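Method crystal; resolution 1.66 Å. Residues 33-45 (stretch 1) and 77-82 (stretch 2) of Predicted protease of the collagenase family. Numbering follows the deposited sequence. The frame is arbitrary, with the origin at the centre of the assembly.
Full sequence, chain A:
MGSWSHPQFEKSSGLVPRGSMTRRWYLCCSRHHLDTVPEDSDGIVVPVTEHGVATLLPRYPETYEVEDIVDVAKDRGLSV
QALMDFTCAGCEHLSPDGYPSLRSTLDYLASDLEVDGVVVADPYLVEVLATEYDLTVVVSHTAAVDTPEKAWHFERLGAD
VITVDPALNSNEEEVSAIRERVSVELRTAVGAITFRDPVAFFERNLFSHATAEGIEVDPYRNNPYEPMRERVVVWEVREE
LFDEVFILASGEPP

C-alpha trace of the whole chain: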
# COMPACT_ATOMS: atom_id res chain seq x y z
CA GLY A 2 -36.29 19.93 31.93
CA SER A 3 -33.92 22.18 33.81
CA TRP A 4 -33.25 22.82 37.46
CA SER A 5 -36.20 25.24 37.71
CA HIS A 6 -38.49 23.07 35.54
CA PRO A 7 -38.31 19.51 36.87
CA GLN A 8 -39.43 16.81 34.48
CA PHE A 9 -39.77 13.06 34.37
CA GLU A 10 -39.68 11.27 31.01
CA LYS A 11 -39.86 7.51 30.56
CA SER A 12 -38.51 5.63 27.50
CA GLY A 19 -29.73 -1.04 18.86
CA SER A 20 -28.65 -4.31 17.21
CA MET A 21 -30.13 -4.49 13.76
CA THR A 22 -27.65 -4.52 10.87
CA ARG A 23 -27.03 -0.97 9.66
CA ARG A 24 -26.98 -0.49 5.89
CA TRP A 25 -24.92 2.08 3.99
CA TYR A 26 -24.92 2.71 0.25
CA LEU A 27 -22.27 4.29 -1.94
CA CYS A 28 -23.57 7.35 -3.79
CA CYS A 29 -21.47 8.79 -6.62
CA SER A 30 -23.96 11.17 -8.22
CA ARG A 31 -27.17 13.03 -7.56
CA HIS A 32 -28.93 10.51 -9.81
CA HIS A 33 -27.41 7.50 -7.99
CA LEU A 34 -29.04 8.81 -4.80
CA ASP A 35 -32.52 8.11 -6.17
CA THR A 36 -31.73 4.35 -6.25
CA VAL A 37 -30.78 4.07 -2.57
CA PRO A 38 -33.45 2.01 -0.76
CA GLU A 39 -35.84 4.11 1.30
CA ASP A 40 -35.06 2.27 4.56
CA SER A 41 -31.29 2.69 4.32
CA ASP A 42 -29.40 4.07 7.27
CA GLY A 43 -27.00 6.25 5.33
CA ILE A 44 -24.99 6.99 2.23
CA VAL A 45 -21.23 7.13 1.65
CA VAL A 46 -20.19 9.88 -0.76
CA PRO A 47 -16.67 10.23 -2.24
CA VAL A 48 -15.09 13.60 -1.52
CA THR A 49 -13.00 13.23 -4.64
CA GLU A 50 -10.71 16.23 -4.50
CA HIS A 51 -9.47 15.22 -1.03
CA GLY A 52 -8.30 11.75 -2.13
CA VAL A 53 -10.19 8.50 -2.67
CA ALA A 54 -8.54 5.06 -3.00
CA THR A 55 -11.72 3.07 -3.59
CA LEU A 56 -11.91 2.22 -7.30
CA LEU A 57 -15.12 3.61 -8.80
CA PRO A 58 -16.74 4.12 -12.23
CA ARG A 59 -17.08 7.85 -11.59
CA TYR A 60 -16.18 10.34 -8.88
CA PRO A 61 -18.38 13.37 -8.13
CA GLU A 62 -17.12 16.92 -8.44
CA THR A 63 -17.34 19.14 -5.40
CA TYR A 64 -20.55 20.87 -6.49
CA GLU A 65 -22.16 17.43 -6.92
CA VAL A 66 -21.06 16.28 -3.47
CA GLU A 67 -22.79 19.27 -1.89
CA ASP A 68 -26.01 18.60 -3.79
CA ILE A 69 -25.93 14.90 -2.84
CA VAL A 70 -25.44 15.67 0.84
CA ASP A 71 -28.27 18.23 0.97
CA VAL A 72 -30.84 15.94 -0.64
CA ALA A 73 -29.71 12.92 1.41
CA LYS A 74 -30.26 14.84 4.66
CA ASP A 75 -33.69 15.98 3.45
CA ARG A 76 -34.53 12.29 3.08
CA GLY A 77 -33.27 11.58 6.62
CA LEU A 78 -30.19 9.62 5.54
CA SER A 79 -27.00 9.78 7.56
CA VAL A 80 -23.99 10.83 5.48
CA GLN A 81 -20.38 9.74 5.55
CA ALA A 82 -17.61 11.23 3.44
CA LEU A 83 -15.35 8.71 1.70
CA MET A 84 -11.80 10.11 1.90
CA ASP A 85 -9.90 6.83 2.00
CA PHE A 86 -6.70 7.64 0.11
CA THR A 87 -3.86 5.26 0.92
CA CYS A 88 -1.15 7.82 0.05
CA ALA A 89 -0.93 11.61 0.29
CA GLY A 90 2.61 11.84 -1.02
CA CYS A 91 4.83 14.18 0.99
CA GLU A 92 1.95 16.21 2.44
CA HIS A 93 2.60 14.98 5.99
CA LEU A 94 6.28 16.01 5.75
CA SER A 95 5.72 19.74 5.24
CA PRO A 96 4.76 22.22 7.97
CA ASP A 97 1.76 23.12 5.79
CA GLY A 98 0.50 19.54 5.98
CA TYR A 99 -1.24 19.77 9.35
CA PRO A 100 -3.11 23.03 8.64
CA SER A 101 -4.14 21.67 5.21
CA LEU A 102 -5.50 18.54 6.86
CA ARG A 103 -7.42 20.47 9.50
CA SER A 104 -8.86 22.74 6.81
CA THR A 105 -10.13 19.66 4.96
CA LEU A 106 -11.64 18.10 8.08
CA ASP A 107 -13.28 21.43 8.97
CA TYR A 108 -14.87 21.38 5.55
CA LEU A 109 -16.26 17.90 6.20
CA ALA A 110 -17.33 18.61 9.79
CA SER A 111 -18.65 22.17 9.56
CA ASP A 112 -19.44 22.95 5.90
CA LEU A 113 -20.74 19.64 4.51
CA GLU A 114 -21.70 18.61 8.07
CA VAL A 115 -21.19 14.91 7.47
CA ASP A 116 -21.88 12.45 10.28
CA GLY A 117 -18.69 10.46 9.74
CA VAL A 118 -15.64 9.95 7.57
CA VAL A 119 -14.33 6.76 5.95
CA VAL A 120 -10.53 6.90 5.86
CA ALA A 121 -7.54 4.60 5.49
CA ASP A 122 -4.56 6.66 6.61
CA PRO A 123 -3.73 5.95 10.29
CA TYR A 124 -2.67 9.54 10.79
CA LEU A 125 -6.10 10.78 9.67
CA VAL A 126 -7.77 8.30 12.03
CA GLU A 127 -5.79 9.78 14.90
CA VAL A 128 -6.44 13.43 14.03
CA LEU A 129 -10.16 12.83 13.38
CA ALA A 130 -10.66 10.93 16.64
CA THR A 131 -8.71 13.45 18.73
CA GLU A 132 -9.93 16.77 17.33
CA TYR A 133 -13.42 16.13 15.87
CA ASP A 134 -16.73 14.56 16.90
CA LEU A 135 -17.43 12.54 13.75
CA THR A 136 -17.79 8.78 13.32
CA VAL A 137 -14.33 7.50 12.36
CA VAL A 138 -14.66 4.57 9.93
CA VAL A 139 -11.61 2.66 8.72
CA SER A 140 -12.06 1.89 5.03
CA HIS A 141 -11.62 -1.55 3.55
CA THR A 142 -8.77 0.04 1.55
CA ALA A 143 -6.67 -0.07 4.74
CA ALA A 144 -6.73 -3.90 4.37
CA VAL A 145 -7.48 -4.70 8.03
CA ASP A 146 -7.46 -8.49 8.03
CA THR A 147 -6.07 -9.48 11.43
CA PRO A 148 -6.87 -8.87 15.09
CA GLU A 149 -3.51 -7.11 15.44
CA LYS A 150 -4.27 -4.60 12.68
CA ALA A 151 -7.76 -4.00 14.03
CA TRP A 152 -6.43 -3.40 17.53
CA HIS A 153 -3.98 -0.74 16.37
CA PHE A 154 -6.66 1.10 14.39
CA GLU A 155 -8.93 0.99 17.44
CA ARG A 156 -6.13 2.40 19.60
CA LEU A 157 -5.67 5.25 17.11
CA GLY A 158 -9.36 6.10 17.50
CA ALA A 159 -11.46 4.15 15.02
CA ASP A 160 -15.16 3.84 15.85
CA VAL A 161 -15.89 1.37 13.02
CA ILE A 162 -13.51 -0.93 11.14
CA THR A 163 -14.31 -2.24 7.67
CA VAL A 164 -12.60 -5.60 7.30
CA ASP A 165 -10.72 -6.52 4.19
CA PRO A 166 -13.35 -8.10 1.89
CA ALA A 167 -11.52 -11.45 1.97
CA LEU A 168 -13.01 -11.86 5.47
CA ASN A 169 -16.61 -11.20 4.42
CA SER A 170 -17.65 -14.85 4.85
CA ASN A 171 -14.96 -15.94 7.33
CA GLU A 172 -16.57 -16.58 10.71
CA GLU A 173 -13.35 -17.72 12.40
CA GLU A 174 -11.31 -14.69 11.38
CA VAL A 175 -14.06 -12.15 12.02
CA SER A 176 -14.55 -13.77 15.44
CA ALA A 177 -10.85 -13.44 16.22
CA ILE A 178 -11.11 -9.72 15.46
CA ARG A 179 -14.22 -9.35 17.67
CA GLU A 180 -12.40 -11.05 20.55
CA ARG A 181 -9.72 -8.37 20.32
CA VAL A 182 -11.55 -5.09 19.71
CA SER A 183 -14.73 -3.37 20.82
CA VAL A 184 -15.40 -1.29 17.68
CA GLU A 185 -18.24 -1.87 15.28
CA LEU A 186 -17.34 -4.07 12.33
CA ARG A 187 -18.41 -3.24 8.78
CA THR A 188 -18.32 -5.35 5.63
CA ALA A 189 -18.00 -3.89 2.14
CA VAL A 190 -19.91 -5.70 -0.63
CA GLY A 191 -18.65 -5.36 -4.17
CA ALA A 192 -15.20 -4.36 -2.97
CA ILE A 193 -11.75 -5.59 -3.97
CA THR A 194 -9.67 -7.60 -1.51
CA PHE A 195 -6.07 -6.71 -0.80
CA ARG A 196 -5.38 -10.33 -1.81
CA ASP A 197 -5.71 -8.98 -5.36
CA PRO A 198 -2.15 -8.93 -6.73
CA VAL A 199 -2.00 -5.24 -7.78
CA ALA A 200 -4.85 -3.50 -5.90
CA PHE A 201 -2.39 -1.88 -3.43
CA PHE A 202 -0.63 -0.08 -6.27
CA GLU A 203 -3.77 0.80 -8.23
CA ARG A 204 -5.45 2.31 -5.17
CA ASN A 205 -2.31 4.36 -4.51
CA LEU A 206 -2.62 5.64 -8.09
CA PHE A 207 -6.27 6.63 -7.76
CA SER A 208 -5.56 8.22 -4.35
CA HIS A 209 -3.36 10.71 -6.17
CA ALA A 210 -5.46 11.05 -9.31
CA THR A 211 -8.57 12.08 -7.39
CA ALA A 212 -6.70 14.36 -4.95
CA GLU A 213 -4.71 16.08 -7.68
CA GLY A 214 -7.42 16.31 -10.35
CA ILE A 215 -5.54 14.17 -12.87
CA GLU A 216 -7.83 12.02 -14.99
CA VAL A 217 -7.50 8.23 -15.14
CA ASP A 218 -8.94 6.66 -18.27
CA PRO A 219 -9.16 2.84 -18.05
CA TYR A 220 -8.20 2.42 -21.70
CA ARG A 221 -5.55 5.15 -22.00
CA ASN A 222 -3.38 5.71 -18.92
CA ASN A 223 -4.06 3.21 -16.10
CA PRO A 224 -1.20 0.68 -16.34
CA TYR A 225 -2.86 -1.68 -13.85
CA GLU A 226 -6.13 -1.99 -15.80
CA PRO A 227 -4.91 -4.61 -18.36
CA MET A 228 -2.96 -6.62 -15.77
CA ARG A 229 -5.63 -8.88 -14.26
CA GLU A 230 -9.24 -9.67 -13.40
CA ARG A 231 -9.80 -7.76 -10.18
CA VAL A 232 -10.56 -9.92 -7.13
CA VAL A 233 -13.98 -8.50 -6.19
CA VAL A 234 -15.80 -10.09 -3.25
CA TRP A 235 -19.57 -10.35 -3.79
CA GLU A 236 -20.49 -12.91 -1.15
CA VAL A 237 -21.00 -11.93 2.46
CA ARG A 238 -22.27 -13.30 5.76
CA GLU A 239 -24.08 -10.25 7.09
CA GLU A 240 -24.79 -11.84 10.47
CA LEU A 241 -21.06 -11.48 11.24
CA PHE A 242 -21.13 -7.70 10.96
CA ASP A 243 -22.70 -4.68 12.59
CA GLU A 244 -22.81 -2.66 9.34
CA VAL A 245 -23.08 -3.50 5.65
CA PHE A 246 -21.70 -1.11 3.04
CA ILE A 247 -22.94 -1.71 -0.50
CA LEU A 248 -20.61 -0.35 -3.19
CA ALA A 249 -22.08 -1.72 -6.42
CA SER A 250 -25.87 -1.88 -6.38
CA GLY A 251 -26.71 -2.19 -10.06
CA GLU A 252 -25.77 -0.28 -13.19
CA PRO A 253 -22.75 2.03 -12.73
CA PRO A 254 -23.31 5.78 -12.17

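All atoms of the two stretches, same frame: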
# COMPACT_ATOMS: atom_id res chain seq x y z
N HIS A 33 -27.63 8.73 -8.74
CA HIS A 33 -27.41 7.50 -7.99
C HIS A 33 -28.18 7.51 -6.67
O HIS A 33 -28.61 6.45 -6.19
CB HIS A 33 -25.90 7.36 -7.74
CG HIS A 33 -25.41 5.98 -7.41
ND1 HIS A 33 -24.17 5.75 -6.83
CD2 HIS A 33 -25.96 4.75 -7.60
CE1 HIS A 33 -23.99 4.46 -6.66
NE2 HIS A 33 -25.06 3.82 -7.13
N LEU A 34 -28.35 8.69 -6.08
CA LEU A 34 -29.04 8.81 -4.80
C LEU A 34 -30.47 8.30 -4.88
O LEU A 34 -30.99 7.74 -3.91
CB LEU A 34 -29.04 10.27 -4.34
CG LEU A 34 -29.68 10.59 -2.99
CD1 LEU A 34 -29.03 9.78 -1.87
CD2 LEU A 34 -29.59 12.10 -2.67
N ASP A 35 -31.13 8.51 -6.03
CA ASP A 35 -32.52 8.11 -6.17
C ASP A 35 -32.71 6.59 -6.14
O ASP A 35 -33.85 6.14 -6.01
CB ASP A 35 -33.11 8.64 -7.48
CG ASP A 35 -33.36 10.14 -7.46
OD1 ASP A 35 -33.18 10.80 -6.41
OD2 ASP A 35 -33.76 10.67 -8.51
N THR A 36 -31.64 5.81 -6.27
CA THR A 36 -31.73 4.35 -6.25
C THR A 36 -31.45 3.75 -4.88
O THR A 36 -31.62 2.54 -4.69
CB THR A 36 -30.74 3.75 -7.26
OG1 THR A 36 -29.42 3.74 -6.71
CG2 THR A 36 -30.75 4.55 -8.58
N VAL A 37 -31.03 4.56 -3.93
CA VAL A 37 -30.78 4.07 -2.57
C VAL A 37 -32.11 3.63 -1.96
O VAL A 37 -33.08 4.40 -2.00
CB VAL A 37 -30.12 5.15 -1.73
CG1 VAL A 37 -30.02 4.71 -0.26
CG2 VAL A 37 -28.76 5.49 -2.31
N PRO A 38 -32.19 2.44 -1.37
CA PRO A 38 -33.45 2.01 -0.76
C PRO A 38 -33.92 2.98 0.31
O PRO A 38 -33.13 3.57 1.05
CB PRO A 38 -33.09 0.64 -0.16
CG PRO A 38 -31.97 0.16 -1.01
CD PRO A 38 -31.16 1.38 -1.30
N GLU A 39 -35.25 3.13 0.39
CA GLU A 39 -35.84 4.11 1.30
C GLU A 39 -35.47 3.85 2.76
O GLU A 39 -35.32 4.81 3.53
CB GLU A 39 -37.36 4.12 1.15
CG GLU A 39 -37.87 4.89 -0.06
CD GLU A 39 -39.38 5.05 -0.07
OE1 GLU A 39 -39.93 5.62 0.90
OE2 GLU A 39 -40.02 4.61 -1.05
N ASP A 40 -35.31 2.59 3.16
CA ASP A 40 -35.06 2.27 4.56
C ASP A 40 -33.57 2.25 4.92
O ASP A 40 -33.22 1.80 6.01
CB ASP A 40 -35.69 0.92 4.92
CG ASP A 40 -35.23 -0.20 4.01
OD1 ASP A 40 -34.22 -0.03 3.30
OD2 ASP A 40 -35.90 -1.27 4.00
N SER A 41 -32.71 2.74 4.04
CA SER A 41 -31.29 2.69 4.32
C SER A 41 -30.93 3.60 5.49
O SER A 41 -31.63 4.57 5.80
CB SER A 41 -30.51 3.10 3.08
OG SER A 41 -30.79 2.20 2.02
N ASP A 42 -29.83 3.26 6.15
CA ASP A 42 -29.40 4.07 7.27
C ASP A 42 -28.61 5.29 6.80
O ASP A 42 -28.75 6.38 7.37
CB ASP A 42 -28.60 3.22 8.25
CG ASP A 42 -29.48 2.19 8.94
OD1 ASP A 42 -30.26 2.57 9.82
OD2 ASP A 42 -29.40 0.99 8.58
N GLY A 43 -27.83 5.14 5.75
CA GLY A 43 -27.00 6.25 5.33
C GLY A 43 -26.38 6.01 3.97
O GLY A 43 -26.50 4.94 3.37
N ILE A 44 -25.75 7.06 3.46
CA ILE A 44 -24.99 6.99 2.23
C ILE A 44 -23.54 7.37 2.50
O ILE A 44 -23.22 8.09 3.46
CB ILE A 44 -25.59 7.88 1.12
CG1 ILE A 44 -25.68 9.33 1.60
CG2 ILE A 44 -26.97 7.34 0.71
CD1 ILE A 44 -25.52 10.34 0.52
N VAL A 45 -22.66 6.86 1.64
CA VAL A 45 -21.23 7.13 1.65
C VAL A 45 -20.92 7.83 0.34
O VAL A 45 -21.18 7.28 -0.73
CB VAL A 45 -20.41 5.84 1.79
CG1 VAL A 45 -18.91 6.10 1.70
CG2 VAL A 45 -20.75 5.16 3.08
N GLY A 77 -33.55 12.17 5.32
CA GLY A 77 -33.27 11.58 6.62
C GLY A 77 -32.16 10.55 6.62
O GLY A 77 -32.07 9.76 7.57
N LEU A 78 -31.33 10.52 5.59
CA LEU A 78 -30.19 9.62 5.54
C LEU A 78 -29.01 10.22 6.29
O LEU A 78 -28.73 11.42 6.17
CB LEU A 78 -29.80 9.34 4.09
CG LEU A 78 -30.80 8.50 3.30
CD1 LEU A 78 -30.61 8.66 1.79
CD2 LEU A 78 -30.67 7.05 3.69
N SER A 79 -28.32 9.40 7.07
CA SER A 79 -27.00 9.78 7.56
C SER A 79 -26.02 9.81 6.39
O SER A 79 -26.24 9.19 5.35
CB SER A 79 -26.51 8.80 8.64
OG SER A 79 -27.39 8.81 9.74
N VAL A 80 -24.95 10.58 6.56
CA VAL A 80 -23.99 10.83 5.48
C VAL A 80 -22.58 10.65 5.99
O VAL A 80 -22.16 11.30 6.96
CB VAL A 80 -24.16 12.25 4.90
CG1 VAL A 80 -23.09 12.52 3.85
CG2 VAL A 80 -25.57 12.43 4.33
N GLN A 81 -21.80 9.83 5.29
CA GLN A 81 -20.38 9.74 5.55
C GLN A 81 -19.60 10.11 4.29
O GLN A 81 -19.98 9.75 3.18
CB GLN A 81 -19.98 8.35 6.03
CG GLN A 81 -20.56 8.02 7.39
CD GLN A 81 -20.29 6.60 7.87
OE1 GLN A 81 -19.91 5.73 7.10
NE2 GLN A 81 -20.53 6.37 9.15
N ALA A 82 -18.55 10.89 4.50
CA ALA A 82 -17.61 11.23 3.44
C ALA A 82 -16.61 10.10 3.28
O ALA A 82 -16.03 9.64 4.26
CB ALA A 82 -16.88 12.52 3.79

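Gly43 CA lies just 3.0 Å from Ser79 O, a fit that depends on the missing side chain: a CB built ideally on Gly43 would sit 2.9 Å from Ser79 O and clash. Here strand 43-45 runs parallel to strand 79-82, their N-to-C directions differing by 16° and their axes approaching to 4.6 Å. Gly43 pairs with Ser79, Ile44 with Val80 and Val45 with Gln81. Three backbone hydrogen bonds alternate across the seam: Ser79 N to Asp42 O (3.1 Å), Ile44 N to Ser79 O (2.9 Å) and Gln81 N to Ile44 O (2.9 Å, nearly straight at 170°). Ile44 thus uses both its amide and its carbonyl, the usual parallel pattern. CA-H...O contacts supplement them, from Val80 CA to Ile44 O (3.5 Å) and Val45 CA to Gln81 O (3.3 Å). Ile44 and Val80 share one sheet face, where Ile44 CG1 meets Val80 CG2 at 4.1 Å; Val45 and Gln81 share the other. Before the strand, Leu78 gives the contact its apolar centre: its CD1 lies 4.0 Å from Ile44 CG2 and 4.1 Å from Leu34 CD1, while its CD2 packs 4.0 Å from Ser41 CB. Type I turns at Leu34-Val37 and Pro38-Ser41 precede strand 43-45; in the second, Ser41 OG donates to Pro38 O (2.9 Å).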